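Local atomic coordinates of Trypsin/factor XIIA inhibitor (PDB entry 1BEA), a protein that inhibits mammalian trypsin and, as a specific inhibitor, blood-clotting factor XIIa, acting as a secreted, disulfide-rich monomer from maize of the cereal trypsin/alpha-amylase inhibitor family. Residues W10-N15 / C57-I62; C20-T25 / I31-P36; E47-P52 / C104-I109; L63-I68 / V90-A95; E77-D82 / C86-Q91. All blocks are in the same frame, centred on the assembly; numbering follows the deposited sequence. Where two conformers were deposited one is given.

Contact 1. Residues W10-N15 / C57-I62; sequences WAIPHN and CTALSI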
# COMPACT_ATOMS: atom_id res chain seq x y z
N TRP A 10 -12.28 -9.42 4.14
CA TRP A 10 -13.44 -8.60 4.49
C TRP A 10 -13.51 -7.27 3.74
O TRP A 10 -13.87 -7.24 2.58
CB TRP A 10 -13.42 -8.33 5.98
CG TRP A 10 -14.75 -8.14 6.59
CD1 TRP A 10 -15.17 -8.62 7.81
CD2 TRP A 10 -15.85 -7.38 6.06
NE1 TRP A 10 -16.46 -8.20 8.07
CE2 TRP A 10 -16.90 -7.44 7.01
CE3 TRP A 10 -16.05 -6.66 4.87
CZ2 TRP A 10 -18.13 -6.79 6.81
CZ3 TRP A 10 -17.27 -6.02 4.67
CH2 TRP A 10 -18.30 -6.09 5.64
N ALA A 11 -13.19 -6.15 4.39
CA ALA A 11 -13.26 -4.86 3.69
C ALA A 11 -12.05 -4.55 2.81
O ALA A 11 -12.09 -3.66 1.95
CB ALA A 11 -13.47 -3.73 4.70
N ILE A 12 -10.95 -5.27 3.04
CA ILE A 12 -9.73 -5.08 2.25
C ILE A 12 -9.52 -6.37 1.50
O ILE A 12 -9.72 -7.44 2.05
CB ILE A 12 -8.51 -4.80 3.19
CG1 ILE A 12 -8.70 -3.44 3.84
CG2 ILE A 12 -7.15 -4.93 2.41
CD1 ILE A 12 -7.67 -3.12 4.92
N PRO A 13 -9.15 -6.29 0.22
CA PRO A 13 -8.90 -7.45 -0.64
C PRO A 13 -7.75 -8.26 -0.09
O PRO A 13 -6.95 -7.75 0.67
CB PRO A 13 -8.52 -6.84 -1.98
CG PRO A 13 -9.08 -5.46 -1.93
CD PRO A 13 -9.01 -5.03 -0.50
N HIS A 14 -7.68 -9.53 -0.46
CA HIS A 14 -6.57 -10.32 0.01
C HIS A 14 -5.45 -9.78 -0.85
O HIS A 14 -5.70 -9.30 -1.95
CB HIS A 14 -6.81 -11.79 -0.27
CG HIS A 14 -7.25 -12.55 0.95
ND1 HIS A 14 -8.52 -13.05 1.09
CD2 HIS A 14 -6.61 -12.81 2.12
CE1 HIS A 14 -8.66 -13.58 2.29
NE2 HIS A 14 -7.51 -13.45 2.94
N ASN A 15 -4.21 -9.80 -0.35
CA ASN A 15 -3.08 -9.31 -1.11
C ASN A 15 -3.51 -7.99 -1.74
O ASN A 15 -3.71 -7.86 -2.94
CB ASN A 15 -2.70 -10.37 -2.13
CG ASN A 15 -1.96 -11.52 -1.47
OD1 ASN A 15 -1.06 -11.27 -0.63
ND2 ASN A 15 -2.32 -12.76 -1.79
N CYS A 57 -5.96 3.56 5.39
CA CYS A 57 -4.66 3.54 6.09
C CYS A 57 -4.25 2.12 6.49
O CYS A 57 -3.07 1.75 6.50
CB CYS A 57 -4.70 4.43 7.34
SG CYS A 57 -4.90 6.23 7.07
N THR A 58 -5.23 1.33 6.86
CA THR A 58 -4.96 -0.03 7.23
C THR A 58 -4.44 -0.79 6.01
O THR A 58 -3.48 -1.55 6.10
CB THR A 58 -6.24 -0.64 7.78
OG1 THR A 58 -6.64 0.12 8.93
CG2 THR A 58 -6.04 -2.08 8.21
N ALA A 59 -5.08 -0.60 4.87
CA ALA A 59 -4.64 -1.27 3.66
C ALA A 59 -3.16 -0.90 3.45
O ALA A 59 -2.33 -1.78 3.26
CB ALA A 59 -5.46 -0.80 2.54
N LEU A 60 -2.84 0.40 3.51
CA LEU A 60 -1.47 0.90 3.36
C LEU A 60 -0.55 0.18 4.33
O LEU A 60 0.55 -0.33 3.98
CB LEU A 60 -1.42 2.38 3.70
CG LEU A 60 -1.62 3.35 2.56
CD1 LEU A 60 -0.99 4.71 2.87
CD2 LEU A 60 -1.01 2.72 1.35
N SER A 61 -0.98 0.14 5.57
CA SER A 61 -0.19 -0.53 6.57
C SER A 61 0.02 -2.03 6.25
O SER A 61 1.10 -2.59 6.43
CB SER A 61 -0.87 -0.36 7.91
OG SER A 61 -0.14 -1.02 8.91
N ILE A 62 -1.00 -2.71 5.77
CA ILE A 62 -0.81 -4.11 5.46
C ILE A 62 0.21 -4.20 4.33
O ILE A 62 1.10 -5.03 4.34
CB ILE A 62 -2.15 -4.72 5.08
CG1 ILE A 62 -2.96 -4.89 6.37
CG2 ILE A 62 -1.95 -6.04 4.28
CD1 ILE A 62 -4.40 -5.36 6.20
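Ile12 sends a single methyl, CD1, onto the flank of helix 56-65, where Thr58, Ala59 and Ile62 receive it. With CG1 lying beside the backbone N (chi1 -68°) and the chain extended beyond it (chi2 173°), the side chain reaches straight from the loop to the helix. Ile12 CD1 comes closest to the backbone, 3.6 Å from Ala59 N, and stands 4.0 Å from Ala59 CB. On one side of this site the branch methyl Thr58 CG2 is 3.8 Å from Ile12 CD1. Thr58 CG2 is set anti to its own backbone nitrogen (OG1 chi1 -61°), which makes the methyl the branch offered to the isoleucine. One turn further along, the two isoleucine chains meet end to end, Ile62 CD1 lying 4.2 Å from Ile12 CD1. The atoms around Ile12 CD1 are mainly methyls and backbone; Ile12, Ala59 and Ile62 are buried, Thr58 only partly. Nearby, the same helix carries Cys57, disulfide-bonded to Cys115, while Asn15 N at the end of segment 10-15 is hydrogen-bonded to Glu77. Through this one isoleucine the loop before helix 18-29 packs on helix 56-65 in the disulfide-rich four-helix fold of the cereal trypsin/alpha-amylase inhibitors.

Contact 2. Residues C20-T25 / I31-P36; sequences CRWYVT and IGPRLP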
# COMPACT_ATOMS: atom_id res chain seq x y z
N CYS A 20 0.25 -0.90 -6.11
CA CYS A 20 0.96 0.09 -5.31
C CYS A 20 2.30 -0.47 -4.98
O CYS A 20 3.25 0.28 -4.97
CB CYS A 20 0.20 0.40 -4.05
SG CYS A 20 -1.32 1.32 -4.42
N ARG A 21 2.37 -1.79 -4.74
CA ARG A 21 3.64 -2.50 -4.47
C ARG A 21 4.69 -2.13 -5.50
O ARG A 21 5.78 -1.69 -5.12
CB ARG A 21 3.48 -4.02 -4.52
CG ARG A 21 4.75 -4.80 -4.21
CD ARG A 21 4.51 -6.31 -4.09
NE ARG A 21 3.78 -6.68 -2.87
CZ ARG A 21 4.29 -6.71 -1.63
NH1 ARG A 21 5.57 -6.38 -1.40
NH2 ARG A 21 3.52 -7.08 -0.61
N TRP A 22 4.34 -2.29 -6.79
CA TRP A 22 5.18 -2.01 -7.98
C TRP A 22 5.47 -0.56 -8.22
O TRP A 22 6.52 -0.21 -8.75
CB TRP A 22 4.52 -2.53 -9.27
CG TRP A 22 4.45 -3.99 -9.33
CD1 TRP A 22 3.40 -4.73 -9.78
CD2 TRP A 22 5.42 -4.92 -8.83
NE1 TRP A 22 3.65 -6.07 -9.58
CE2 TRP A 22 4.88 -6.22 -9.00
CE3 TRP A 22 6.70 -4.79 -8.25
CZ2 TRP A 22 5.57 -7.37 -8.61
CZ3 TRP A 22 7.37 -5.92 -7.87
CH2 TRP A 22 6.82 -7.20 -8.05
N TYR A 23 4.50 0.28 -7.90
CA TYR A 23 4.69 1.72 -8.04
C TYR A 23 5.78 2.11 -7.00
O TYR A 23 6.69 2.87 -7.29
CB TYR A 23 3.37 2.44 -7.78
CG TYR A 23 3.49 3.95 -7.68
CD1 TYR A 23 4.40 4.64 -8.48
CD2 TYR A 23 2.66 4.68 -6.84
CE1 TYR A 23 4.49 6.02 -8.43
CE2 TYR A 23 2.75 6.07 -6.78
CZ TYR A 23 3.66 6.74 -7.58
OH TYR A 23 3.78 8.12 -7.54
N VAL A 24 5.69 1.56 -5.80
CA VAL A 24 6.64 1.84 -4.77
C VAL A 24 8.03 1.32 -5.08
O VAL A 24 9.01 2.01 -4.79
CB VAL A 24 6.19 1.24 -3.43
CG1 VAL A 24 7.34 1.23 -2.45
CG2 VAL A 24 5.05 2.06 -2.87
N THR A 25 8.15 0.12 -5.64
CA THR A 25 9.49 -0.42 -5.95
C THR A 25 10.13 0.26 -7.18
O THR A 25 11.38 0.29 -7.35
CB THR A 25 9.48 -1.94 -6.19
OG1 THR A 25 8.57 -2.26 -7.25
CG2 THR A 25 9.08 -2.64 -4.98
N ILE A 31 12.92 -0.91 -9.80
CA ILE A 31 12.41 -2.05 -10.52
C ILE A 31 10.88 -2.12 -10.47
O ILE A 31 10.24 -1.86 -9.44
CB ILE A 31 12.99 -3.39 -10.02
CG1 ILE A 31 12.41 -3.70 -8.66
CG2 ILE A 31 14.58 -3.39 -10.08
CD1 ILE A 31 11.31 -4.68 -8.75
N GLY A 32 10.29 -2.45 -11.60
CA GLY A 32 8.85 -2.54 -11.64
C GLY A 32 8.46 -2.87 -13.06
O GLY A 32 9.31 -3.21 -13.90
N PRO A 33 7.16 -2.79 -13.37
CA PRO A 33 6.65 -3.09 -14.72
C PRO A 33 7.03 -2.04 -15.72
O PRO A 33 7.36 -0.94 -15.34
CB PRO A 33 5.14 -3.19 -14.52
CG PRO A 33 4.84 -2.42 -13.27
CD PRO A 33 6.09 -2.45 -12.42
N ARG A 34 6.99 -2.39 -17.00
CA ARG A 34 7.35 -1.45 -18.06
C ARG A 34 6.16 -0.57 -18.42
O ARG A 34 5.66 -0.59 -19.54
CB ARG A 34 7.85 -2.22 -19.31
CG ARG A 34 9.12 -3.04 -19.08
CD ARG A 34 9.77 -3.46 -20.39
NE ARG A 34 10.71 -2.46 -20.88
CZ ARG A 34 12.03 -2.52 -20.68
NH1 ARG A 34 12.57 -3.52 -20.00
NH2 ARG A 34 12.81 -1.56 -21.17
N LEU A 35 5.69 0.20 -17.46
CA LEU A 35 4.55 1.05 -17.70
C LEU A 35 4.96 2.45 -17.37
O LEU A 35 5.76 2.66 -16.48
CB LEU A 35 3.42 0.65 -16.76
CG LEU A 35 2.12 0.13 -17.33
CD1 LEU A 35 2.30 -0.26 -18.79
CD2 LEU A 35 1.67 -1.04 -16.49
N PRO A 36 4.47 3.42 -18.12
CA PRO A 36 4.83 4.82 -17.82
C PRO A 36 4.55 5.16 -16.35
O PRO A 36 3.63 4.61 -15.75
CB PRO A 36 3.98 5.63 -18.80
CG PRO A 36 3.74 4.67 -19.96
CD PRO A 36 3.64 3.30 -19.34
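Thr25 and Trp22, on helix 18-29, hold Ile31 and Pro33 at the root of the protease-binding loop. This loop presents the Arg34-Leu35 bond that target serine proteases cleave, with Arg34 as the reactive-site residue. Two hydrogen bonds fasten Ile31 to Thr25. Ile31 N donates to Thr25 O at 3.1 Å, coming from above the carbonyl plane. In return Thr25 OG1 donates to Ile31 O at 2.8 Å, tilted 19° from the plane of that carbonyl. The hydroxyl can do so because chi1 of 57° places it between the backbone N and the carbonyl carbon. Together the bonds clasp one residue by both its N-H and its C=O, and they hold two carbonyl oxygens, Thr25 O and Ile31 O, only 3.2 Å apart. Apolar contacts follow along the loop. Ile31 folds its CG1 branch back (chi1 71°), which carries CD1 to 4.2 Å from Trp22 CZ3; the same methyl also lies beside the Thr25 hydroxyl. Pro33 meets the other end of the tryptophan, at the stem, its side chain lying obliquely to that of Trp22. Leu40 of helix 37-49 touches both Trp22 and Pro33, tying this packing to the next helix. Beyond Pro33 the chain stands clear of segment 20-25, and Arg34 sits at the centre of an inverse gamma turn closed by a weak bond from Leu35 N to Pro33 O. The proline stem contact is tight: Pro33 CD lies 3.5 Å from Trp22 CB and 3.8 Å from Trp22 CG.

Contact 3. Residues E47-P52 / C104-I109; sequences ELADIP and CNLATI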
# COMPACT_ATOMS: atom_id res chain seq x y z
N GLU A 47 -6.68 1.50 -7.06
CA GLU A 47 -6.86 0.39 -6.13
C GLU A 47 -7.12 0.83 -4.67
O GLU A 47 -7.90 0.20 -3.93
CB GLU A 47 -5.63 -0.52 -6.16
CG GLU A 47 -5.71 -1.56 -7.22
CD GLU A 47 -4.37 -2.21 -7.52
OE1 GLU A 47 -3.42 -2.07 -6.71
OE2 GLU A 47 -4.28 -2.88 -8.57
N LEU A 48 -6.42 1.88 -4.27
CA LEU A 48 -6.54 2.44 -2.94
C LEU A 48 -7.92 3.09 -2.76
O LEU A 48 -8.52 3.05 -1.69
CB LEU A 48 -5.43 3.47 -2.73
CG LEU A 48 -5.01 3.95 -1.32
CD1 LEU A 48 -4.86 2.80 -0.32
CD2 LEU A 48 -3.67 4.70 -1.47
N ALA A 49 -8.44 3.69 -3.82
CA ALA A 49 -9.74 4.30 -3.71
C ALA A 49 -10.90 3.30 -3.70
O ALA A 49 -11.99 3.65 -3.21
CB ALA A 49 -9.95 5.26 -4.83
N ASP A 50 -10.68 2.09 -4.22
CA ASP A 50 -11.76 1.07 -4.23
C ASP A 50 -11.98 0.53 -2.82
O ASP A 50 -12.96 -0.15 -2.53
CB ASP A 50 -11.42 -0.10 -5.16
CG ASP A 50 -11.77 0.19 -6.62
OD1 ASP A 50 -12.74 0.93 -6.89
OD2 ASP A 50 -11.07 -0.32 -7.53
N ILE A 51 -11.04 0.85 -1.95
CA ILE A 51 -11.12 0.45 -0.58
C ILE A 51 -11.87 1.57 0.17
O ILE A 51 -11.66 2.76 -0.08
CB ILE A 51 -9.71 0.26 -0.00
CG1 ILE A 51 -9.13 -1.08 -0.49
CG2 ILE A 51 -9.77 0.31 1.48
CD1 ILE A 51 -7.65 -1.27 -0.24
N PRO A 52 -12.81 1.19 1.04
CA PRO A 52 -13.60 2.16 1.82
C PRO A 52 -12.67 3.09 2.54
O PRO A 52 -11.68 2.66 3.07
CB PRO A 52 -14.39 1.30 2.81
CG PRO A 52 -14.13 -0.15 2.42
CD PRO A 52 -13.24 -0.21 1.24
N CYS A 104 -1.88 10.09 -4.15
CA CYS A 104 -3.24 9.80 -4.63
C CYS A 104 -4.31 10.77 -4.17
O CYS A 104 -5.38 10.82 -4.76
CB CYS A 104 -3.66 8.38 -4.21
SG CYS A 104 -2.74 7.02 -5.01
N ASN A 105 -4.01 11.52 -3.13
CA ASN A 105 -4.96 12.47 -2.55
C ASN A 105 -6.32 11.86 -2.25
O ASN A 105 -7.35 12.27 -2.79
CB ASN A 105 -5.16 13.68 -3.44
CG ASN A 105 -5.73 14.83 -2.67
OD1 ASN A 105 -6.19 15.80 -3.24
ND2 ASN A 105 -5.70 14.72 -1.34
N LEU A 106 -6.31 10.90 -1.34
CA LEU A 106 -7.54 10.23 -0.97
C LEU A 106 -7.83 10.39 0.52
O LEU A 106 -6.94 10.23 1.36
CB LEU A 106 -7.45 8.75 -1.30
CG LEU A 106 -7.55 8.44 -2.79
CD1 LEU A 106 -6.89 7.11 -3.09
CD2 LEU A 106 -9.02 8.45 -3.17
N ALA A 107 -9.09 10.69 0.82
CA ALA A 107 -9.54 10.86 2.20
C ALA A 107 -9.56 9.51 2.96
O ALA A 107 -9.83 8.45 2.39
CB ALA A 107 -10.96 11.51 2.20
N THR A 108 -9.28 9.56 4.25
CA THR A 108 -9.30 8.37 5.06
C THR A 108 -10.38 8.50 6.14
O THR A 108 -11.37 9.21 6.00
CB THR A 108 -7.94 8.14 5.71
OG1 THR A 108 -7.65 9.21 6.64
CG2 THR A 108 -6.89 8.13 4.65
N ILE A 109 -10.16 7.80 7.24
CA ILE A 109 -11.13 7.80 8.33
C ILE A 109 -11.29 9.19 8.94
O ILE A 109 -12.34 9.52 9.47
CB ILE A 109 -10.70 6.80 9.40
CG1 ILE A 109 -11.76 6.69 10.47
CG2 ILE A 109 -9.42 7.21 9.99
CD1 ILE A 109 -11.69 5.41 11.21
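Late in helix 37-49, Leu48 and Ala49 form the apolar patch on which Leu106, from the loop after helix 88-95, comes to rest. The forked end of Leu106 does the touching. Leu106 CD1 lies over the junction of the two helix residues, 3.9 Å from Leu48 CB and 3.8 Å from Ala49 N. Both methyls of the fork touch the alanine methyl, Leu106 CD2 at 3.7 Å and Leu106 CD1 at 4.0 Å from Ala49 CB. Leu106 CG sits beside its backbone N (chi1 -74°), which directs CG, and with it the fork, to the helix. This is where the long C-terminal loop packs against the end of helix 37-49, the second helix of the disulfide-rich, four-helix inhibitor fold, and a covalent tie lies close by: Cys104 is disulfide-bonded to Cys45, one turn back along helix 37-49. Leu48 brings its CD2 methyl to 4.3 Å from Cys104 SG, a looser approach than those of Leu106, and its side chain crosses that of Leu106 at a slant. Arg56 of helix 56-65 also touches Leu106, and its guanidinium bridges the two chain parts by donating to Ala49 O and to Ala107 O.

Contact 4. Residues L63-I68 / V90-A95; sequences LMDGAI and VQRGFA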
# COMPACT_ATOMS: atom_id res chain seq x y z
N LEU A 63 0.11 -3.31 3.36
CA LEU A 63 1.05 -3.35 2.29
C LEU A 63 2.45 -3.07 2.79
O LEU A 63 3.39 -3.76 2.40
CB LEU A 63 0.66 -2.35 1.18
CG LEU A 63 1.72 -2.24 0.08
CD1 LEU A 63 1.53 -3.46 -0.86
CD2 LEU A 63 1.65 -0.88 -0.69
N MET A 64 2.62 -2.10 3.70
CA MET A 64 3.97 -1.80 4.15
C MET A 64 4.59 -2.90 4.99
O MET A 64 5.70 -3.41 4.74
CB MET A 64 3.99 -0.53 4.99
CG MET A 64 3.74 0.76 4.26
SD MET A 64 3.25 2.16 5.40
CE MET A 64 4.72 2.28 6.49
N ASP A 65 3.85 -3.29 6.02
CA ASP A 65 4.36 -4.28 6.96
C ASP A 65 3.72 -5.65 7.03
O ASP A 65 4.21 -6.51 7.74
CB ASP A 65 4.40 -3.62 8.33
CG ASP A 65 4.96 -2.21 8.24
OD1 ASP A 65 5.88 -2.02 7.41
OD2 ASP A 65 4.50 -1.29 8.95
N GLY A 66 2.65 -5.86 6.28
CA GLY A 66 2.00 -7.15 6.26
C GLY A 66 1.00 -7.39 7.38
O GLY A 66 0.91 -6.63 8.36
N ALA A 67 0.26 -8.48 7.24
CA ALA A 67 -0.74 -8.87 8.21
C ALA A 67 -0.89 -10.39 8.15
O ALA A 67 -0.73 -10.97 7.08
CB ALA A 67 -2.07 -8.22 7.87
N ILE A 68 -1.19 -11.03 9.27
CA ILE A 68 -1.36 -12.48 9.22
C ILE A 68 -2.75 -12.76 9.72
O ILE A 68 -2.99 -12.76 10.91
CB ILE A 68 -0.33 -13.23 10.10
CG1 ILE A 68 0.88 -13.53 9.25
CG2 ILE A 68 -0.87 -14.59 10.53
CD1 ILE A 68 0.51 -14.39 8.04
N VAL A 90 13.58 1.64 3.04
CA VAL A 90 13.52 2.67 2.04
C VAL A 90 12.16 2.71 1.34
O VAL A 90 11.64 3.78 1.07
CB VAL A 90 14.57 2.48 0.96
CG1 VAL A 90 14.71 3.77 0.17
CG2 VAL A 90 15.91 2.08 1.60
N GLN A 91 11.60 1.55 1.04
CA GLN A 91 10.32 1.50 0.35
C GLN A 91 9.15 1.94 1.24
O GLN A 91 8.21 2.57 0.78
CB GLN A 91 10.10 0.09 -0.19
CG GLN A 91 11.35 -0.58 -0.69
CD GLN A 91 11.10 -2.05 -0.89
OE1 GLN A 91 10.04 -2.43 -1.36
NE2 GLN A 91 12.06 -2.89 -0.51
N ARG A 92 9.24 1.59 2.53
CA ARG A 92 8.24 1.94 3.55
C ARG A 92 7.97 3.45 3.62
O ARG A 92 6.82 3.92 3.62
CB ARG A 92 8.75 1.53 4.91
CG ARG A 92 8.25 0.22 5.42
CD ARG A 92 8.64 0.06 6.88
NE ARG A 92 7.48 0.02 7.78
CZ ARG A 92 7.02 1.04 8.48
NH1 ARG A 92 7.59 2.22 8.39
NH2 ARG A 92 6.02 0.88 9.31
N GLY A 93 9.06 4.20 3.75
CA GLY A 93 8.93 5.64 3.82
C GLY A 93 8.09 6.16 2.67
O GLY A 93 7.15 6.92 2.87
N PHE A 94 8.38 5.73 1.46
CA PHE A 94 7.61 6.24 0.35
C PHE A 94 6.19 5.71 0.29
O PHE A 94 5.29 6.42 -0.17
CB PHE A 94 8.30 5.91 -0.96
CG PHE A 94 7.48 6.27 -2.16
CD1 PHE A 94 7.14 7.61 -2.40
CD2 PHE A 94 6.97 5.28 -3.01
CE1 PHE A 94 6.32 7.96 -3.46
CE2 PHE A 94 6.15 5.61 -4.07
CZ PHE A 94 5.82 6.95 -4.30
N ALA A 95 5.99 4.47 0.73
CA ALA A 95 4.64 3.88 0.69
C ALA A 95 3.68 4.61 1.61
O ALA A 95 2.49 4.69 1.34
CB ALA A 95 4.69 2.41 1.09
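Met64 and Asp65, in the last turn of helix 56-65, meet Arg92 and Ala95 of helix 88-95 in a helix-helix contact of the four-helix inhibitor fold. The tightly packed half is the methionine's. Met64 CG rests 3.7 Å from Ala95 CB, both residues being buried, and the chain then bends at its last torsion (chi3 61°) to swing the end methyl over Arg92. Met64 CE lies over the centre of one guanidinium face, 3.3 Å from Arg92 CZ, and the two side chains cross at about a right angle. A methyl this close probably leaves that face little freedom to tilt. The more open half is polar: here the charged pair, Asp65 and Arg92, both partly exposed, is held chiefly by the salt bridge. Arg92 grips the carboxylate side-on with two nitrogens, NE donating to Asp65 OD1 at 2.6 Å and NH2 to Asp65 OD2 at 2.7 Å. Both oxygens are met on their syn side, each nitrogen somewhat out of the carboxylate plane, though the two flat groups are nearly coplanar (3° apart). Such a two-point grip on a single carboxylate fixes the rotation of the guanidinium and would favour both charged forms. Just past Asp65 the helix stops at Gly66, whose positive phi turns the chain away from helix 88-95. Met64 O and Asp65 OD1, two acceptors 3.0 Å apart, share one further arginine, Arg88.

Contact 5. Residues E77-D82 / C86-Q91; sequences EGRLED and CPREVQ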
# COMPACT_ATOMS: atom_id res chain seq x y z
N GLU A 77 0.00 -11.79 4.33
CA GLU A 77 -0.53 -10.85 3.36
C GLU A 77 0.36 -9.60 3.35
O GLU A 77 0.84 -9.14 4.41
CB GLU A 77 -1.95 -10.45 3.79
CG GLU A 77 -2.98 -10.33 2.68
CD GLU A 77 -3.69 -11.64 2.39
OE1 GLU A 77 -4.06 -12.37 3.33
OE2 GLU A 77 -3.87 -11.95 1.20
N GLY A 78 0.60 -9.09 2.14
CA GLY A 78 1.39 -7.89 1.94
C GLY A 78 2.80 -7.88 2.47
O GLY A 78 3.49 -8.88 2.50
N ARG A 79 3.22 -6.69 2.86
CA ARG A 79 4.55 -6.44 3.39
C ARG A 79 5.60 -6.23 2.32
O ARG A 79 5.68 -7.01 1.36
CB ARG A 79 5.01 -7.58 4.28
CG ARG A 79 6.34 -7.29 4.93
CD ARG A 79 6.61 -8.17 6.15
NE ARG A 79 7.95 -7.94 6.71
CZ ARG A 79 8.20 -7.42 7.92
NH1 ARG A 79 7.20 -7.06 8.72
NH2 ARG A 79 9.46 -7.23 8.30
N LEU A 80 6.40 -5.17 2.50
CA LEU A 80 7.46 -4.85 1.57
C LEU A 80 8.71 -5.44 2.18
O LEU A 80 9.05 -5.13 3.32
CB LEU A 80 7.68 -3.34 1.45
CG LEU A 80 6.49 -2.43 1.20
CD1 LEU A 80 6.81 -1.00 1.68
CD2 LEU A 80 6.17 -2.45 -0.29
N GLU A 81 9.40 -6.27 1.41
CA GLU A 81 10.63 -6.88 1.87
C GLU A 81 11.84 -6.34 1.11
O GLU A 81 11.70 -5.56 0.18
CB GLU A 81 10.56 -8.39 1.73
CG GLU A 81 9.67 -9.04 2.77
CD GLU A 81 10.07 -8.66 4.19
OE1 GLU A 81 10.54 -7.52 4.43
OE2 GLU A 81 9.92 -9.51 5.08
N ASP A 82 13.02 -6.79 1.51
CA ASP A 82 14.23 -6.31 0.87
C ASP A 82 14.41 -6.84 -0.53
O ASP A 82 14.09 -7.98 -0.83
CB ASP A 82 15.43 -6.70 1.71
CG ASP A 82 15.54 -5.87 2.96
OD1 ASP A 82 14.96 -6.28 3.99
OD2 ASP A 82 16.19 -4.82 2.92
N CYS A 86 18.08 -2.53 -1.98
CA CYS A 86 16.89 -1.69 -1.78
C CYS A 86 16.20 -2.18 -0.52
O CYS A 86 15.22 -2.93 -0.54
CB CYS A 86 15.95 -1.81 -2.95
SG CYS A 86 14.57 -0.68 -2.73
N PRO A 87 16.72 -1.76 0.63
CA PRO A 87 16.16 -2.16 1.91
C PRO A 87 14.70 -1.78 2.11
O PRO A 87 14.23 -0.70 1.71
CB PRO A 87 17.08 -1.49 2.94
CG PRO A 87 17.74 -0.40 2.20
CD PRO A 87 17.87 -0.84 0.77
N ARG A 88 13.99 -2.69 2.78
CA ARG A 88 12.58 -2.52 3.09
C ARG A 88 12.26 -1.17 3.72
O ARG A 88 11.23 -0.59 3.42
CB ARG A 88 12.15 -3.68 3.98
CG ARG A 88 11.49 -3.30 5.22
CD ARG A 88 10.85 -4.50 5.83
NE ARG A 88 10.18 -4.09 7.05
CZ ARG A 88 8.94 -3.67 7.09
NH1 ARG A 88 8.21 -3.60 5.97
NH2 ARG A 88 8.44 -3.29 8.24
N GLU A 89 13.18 -0.65 4.53
CA GLU A 89 13.00 0.65 5.17
C GLU A 89 12.90 1.79 4.16
O GLU A 89 12.23 2.82 4.39
CB GLU A 89 14.15 0.94 6.15
CG GLU A 89 15.44 0.18 5.86
CD GLU A 89 15.46 -1.22 6.49
OE1 GLU A 89 15.02 -1.38 7.65
OE2 GLU A 89 15.91 -2.17 5.81
N VAL A 90 13.58 1.64 3.04
CA VAL A 90 13.52 2.67 2.04
C VAL A 90 12.16 2.71 1.34
O VAL A 90 11.64 3.78 1.07
CB VAL A 90 14.57 2.48 0.96
CG1 VAL A 90 14.71 3.77 0.17
CG2 VAL A 90 15.91 2.08 1.60
N GLN A 91 11.60 1.55 1.04
CA GLN A 91 10.32 1.50 0.35
C GLN A 91 9.15 1.94 1.24
O GLN A 91 8.21 2.57 0.78
CB GLN A 91 10.10 0.09 -0.19
CG GLN A 91 11.35 -0.58 -0.69
CD GLN A 91 11.10 -2.05 -0.89
OE1 GLN A 91 10.04 -2.43 -1.36
NE2 GLN A 91 12.06 -2.89 -0.51
O HOH W 1 8.85 -5.21 -1.16
O HOH W 2 15.26 -5.33 6.78
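Arg88, in the first turn of helix 88-95, lies across Leu80 and Glu81 of the extended loop that runs up to that helix, a loop-on-helix packing within the four-helix inhibitor fold. Its course can be followed outward from the backbone. Arg88 CB stands 3.5 Å from Leu80 O. With chi1 at an unusual 126° and the chain extended from CG to NE, the stem then runs alongside that carbonyl. CG passes near the same oxygen, and Arg88 CD approaches Leu80 O to 3.2 Å. Glu81 OE1 lies 3.3 Å from Arg88 CD, near the charge but well out of the guanidinium plane, with no N-H aimed at it. At NE the guanidinium begins, and the one of Arg79 is stacked on it, offset toward the rim of the face, group centres 3.9 Å apart and planes 23° from parallel. Carboxylates probably make this pairing of like charges tolerable: Arg79 NE donates to Glu81 OE2 at 3.0 Å in a salt bridge, and Arg88 NH2 is bridged to Asp65. At the tip, Arg88 NH1 donates to Leu80 O at 3.2 Å, in the carbonyl plane, and is also hydrogen-bonded to Met64 O. Deeper in, Leu80 CB and CD1 pack on Gln91, and Cys86 is tied by a disulfide to Cys29 of helix 18-29. Gln91 NE2 donates to Glu81 O at 2.8 Å from above the carbonyl plane, while a water donates both to Glu81 O and, at 3.0 Å, to Gln91 OE1.

Contact 2 alone holds the reactive-site Arg34. The centres of contacts 1 and 2 are about 19 Å apart. Those of contacts 2 and 3 are also about 19 Å apart. Contacts 2 and 4 are separated by about 15 Å between centres, contacts 2 and 5 by about 14 Å. Contacts 4 and 5 are the nearest pair, centres about 6 Å apart, sharing helix 88-95. Contact 5 reaches contact 2 through Arg21 NH1 and Arg79 O, 2.8 Å apart, and Gln91 packs against Val24 and Thr25. Contact 1 joins contact 4 along helix 56-65, and touches contact 3 where Ala59 CB meets Ile51 CD1 at 3.6 Å. Contacts 3 and 5 sit on opposite sides of the chain's centre.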